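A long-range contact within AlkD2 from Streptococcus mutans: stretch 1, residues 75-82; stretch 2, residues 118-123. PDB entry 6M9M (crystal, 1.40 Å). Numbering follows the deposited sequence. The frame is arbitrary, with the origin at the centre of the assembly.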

# COMPACT_ATOMS: atom_id res chain seq x y z
N MET A 75 -1.36 5.36 10.13
CA MET A 75 -0.91 5.01 8.79
C MET A 75 -1.74 5.71 7.73
O MET A 75 -1.21 6.32 6.78
N ARG A 76 -3.07 5.62 7.86
CA ARG A 76 -3.99 6.15 6.86
C ARG A 76 -3.85 7.65 6.70
O ARG A 76 -3.85 8.17 5.58
N ASP A 77 -3.73 8.37 7.82
CA ASP A 77 -3.88 9.81 7.80
C ASP A 77 -2.58 10.59 8.00
O ASP A 77 -2.53 11.75 7.62
N GLU A 78 -1.57 10.00 8.64
CA GLU A 78 -0.33 10.70 8.93
C GLU A 78 0.85 10.20 8.12
O GLU A 78 1.55 11.00 7.52
N VAL A 79 1.08 8.88 8.06
CA VAL A 79 2.18 8.38 7.24
C VAL A 79 1.95 8.77 5.78
O VAL A 79 2.91 9.00 5.03
N SER A 80 0.68 8.82 5.35
CA SER A 80 0.34 9.21 4.00
C SER A 80 0.79 10.62 3.64
O SER A 80 0.84 10.92 2.45
N LYS A 81 1.16 11.46 4.62
CA LYS A 81 1.70 12.79 4.36
C LYS A 81 3.21 12.79 4.10
O LYS A 81 3.77 13.83 3.77
N ASP A 82 3.88 11.65 4.22
CA ASP A 82 5.34 11.64 4.13
C ASP A 82 5.80 12.13 2.77
O ASP A 82 5.27 11.70 1.74
N SER A 118 -9.34 11.07 1.25
CA SER A 118 -9.04 12.36 0.67
C SER A 118 -7.58 12.47 0.21
O SER A 118 -7.30 13.23 -0.72
N ASN A 119 -6.65 11.77 0.85
CA ASN A 119 -5.24 11.89 0.54
C ASN A 119 -4.91 10.92 -0.58
O ASN A 119 -5.12 9.71 -0.44
N LEU A 120 -4.41 11.45 -1.70
CA LEU A 120 -4.04 10.61 -2.82
C LEU A 120 -3.05 9.52 -2.42
O LEU A 120 -3.04 8.44 -3.02
N HIS A 121 -2.21 9.77 -1.41
CA HIS A 121 -1.25 8.76 -0.99
C HIS A 121 -1.93 7.60 -0.28
O HIS A 121 -1.46 6.47 -0.35
N THR A 122 -3.03 7.88 0.43
CA THR A 122 -3.80 6.80 1.04
C THR A 122 -4.43 5.93 -0.04
O THR A 122 -4.37 4.70 0.03
N ARG A 123 -5.02 6.55 -1.06
CA ARG A 123 -5.65 5.79 -2.13
C ARG A 123 -4.62 4.96 -2.88
O ARG A 123 -4.86 3.78 -3.17

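This is a small, largely polar contact in which the end region of one helix meets the start of another, and in which two short hydroxyl side chains, one from each stretch, converge on a helix carbonyl, Arg 76 O. Ser 80 and His 121 are the residues whose CA atoms come nearest across the stretches, 5.3 Å apart, and the whole contact buries 247 Å².

Thr 122 makes the shorter of the two direct hydrogen bonds across the contact. Its CA-to-CB bond points sideways, yet the m rotamer (chi1 -55°) lets OG1 donate to Arg 76 O at 2.7 Å. The same carbonyl also accepts from Ser 80 OG at 2.8 Å, the p rotamer folding that hydroxyl back onto its own stretch. One carbonyl thus gathers a hydroxyl from each stretch, and Ser 80 CB packs 3.4 Å from Thr 122 OG1. Beside this polar node lies an apolar touch, Arg 76 CG to Thr 122 CG2 at 3.7 Å; the t, t start of the arginine carries its guanidinium onward to a salt bridge with Asp 77, Arg 76 NH2 to Asp 77 OD2 at 2.9 Å.

Asn 119, pointing toward stretch 1 with chi1 t, divides its amide between two jobs. OD1 caps its own helix by accepting from His 121 N at 2.8 Å, and also takes His 121 ND1 at 3.0 Å. ND2 faces the other stretch, where it gives a weak hydrogen bond to Ser 80 O (3.4 Å) and donates to water 1 at 3.1 Å. That water donates in turn to Asp 77 O at 2.8 Å, bridging the stretches.

His 121, an m rotamer also pointing toward stretch 1, sets its CB 3.2 Å from Ser 80 O. The small side chains of Ser 80 and Thr 122 lie at or next to this close approach, while Leu 120 points away and Lys 81, also directed away, pairs its NZ with Glu 78 OE1 at 2.8 Å.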

# COMPACT_ATOMS: atom_id res chain seq x y z
CB MET A 75 -1.00 3.49 8.59
CG MET A 75 -0.01 2.65 9.37
SD MET A 75 -0.43 0.89 9.42
CE MET A 75 -0.62 0.51 7.68
CB ARG A 76 -5.42 5.81 7.29
CG ARG A 76 -6.51 6.14 6.27
CD ARG A 76 -7.91 5.96 6.85
NE ARG A 76 -8.15 6.98 7.86
CZ ARG A 76 -9.03 6.90 8.85
NH1 ARG A 76 -9.79 5.83 8.99
NH2 ARG A 76 -9.12 7.90 9.71
CB ASP A 77 -4.86 10.26 8.89
CG ASP A 77 -6.29 9.86 8.61
OD1 ASP A 77 -6.59 9.43 7.47
OD2 ASP A 77 -7.10 9.96 9.55
CB GLU A 78 -0.01 10.70 10.42
CG GLU A 78 -1.15 11.13 11.31
CD GLU A 78 -1.67 12.54 11.05
OE1 GLU A 78 -0.97 13.35 10.41
OE2 GLU A 78 -2.78 12.83 11.52
CB VAL A 79 2.36 6.86 7.42
CG1 VAL A 79 3.47 6.35 6.51
CG2 VAL A 79 2.67 6.53 8.88
CB SER A 80 -1.16 9.08 3.82
OG SER A 80 -1.82 9.87 4.78
CB LYS A 81 1.41 13.73 5.54
CG LYS A 81 -0.06 13.96 5.80
CD LYS A 81 -0.24 14.68 7.16
CE LYS A 81 -1.69 15.00 7.43
NZ LYS A 81 -1.87 15.52 8.80
CB ASP A 82 5.85 10.22 4.40
CG ASP A 82 7.26 10.20 4.92
OD1 ASP A 82 8.18 10.53 4.14
OD2 ASP A 82 7.45 9.89 6.11
CB SER A 118 -9.35 13.48 1.68
OG SER A 118 -8.59 13.32 2.89
CB ASN A 119 -4.39 11.64 1.79
CG ASN A 119 -2.91 11.95 1.59
OD1 ASN A 119 -2.34 11.83 0.50
ND2 ASN A 119 -2.26 12.33 2.67
CB LEU A 120 -3.50 11.47 -3.96
CG LEU A 120 -2.15 12.17 -3.74
CD1 LEU A 120 -0.97 11.28 -4.15
CD2 LEU A 120 -2.08 13.49 -4.47
CB HIS A 121 -0.17 9.37 -0.11
CG HIS A 121 0.68 10.38 -0.81
ND1 HIS A 121 0.45 11.73 -0.72
CD2 HIS A 121 1.74 10.23 -1.64
CE1 HIS A 121 1.33 12.37 -1.46
NE2 HIS A 121 2.13 11.49 -2.03
CB THR A 122 -4.89 7.41 1.93
OG1 THR A 122 -4.30 8.30 2.89
CG2 THR A 122 -5.68 6.32 2.66
CB ARG A 123 -6.35 6.76 -3.10
CG ARG A 123 -7.43 7.61 -2.44
CD ARG A 123 -8.37 8.27 -3.42
NE ARG A 123 -7.75 9.19 -4.37
CZ ARG A 123 -7.42 10.45 -4.11
NH1 ARG A 123 -7.59 10.95 -2.89
NH2 ARG A 123 -6.91 11.19 -5.07
O HOH W 1 -3.85 12.47 5.27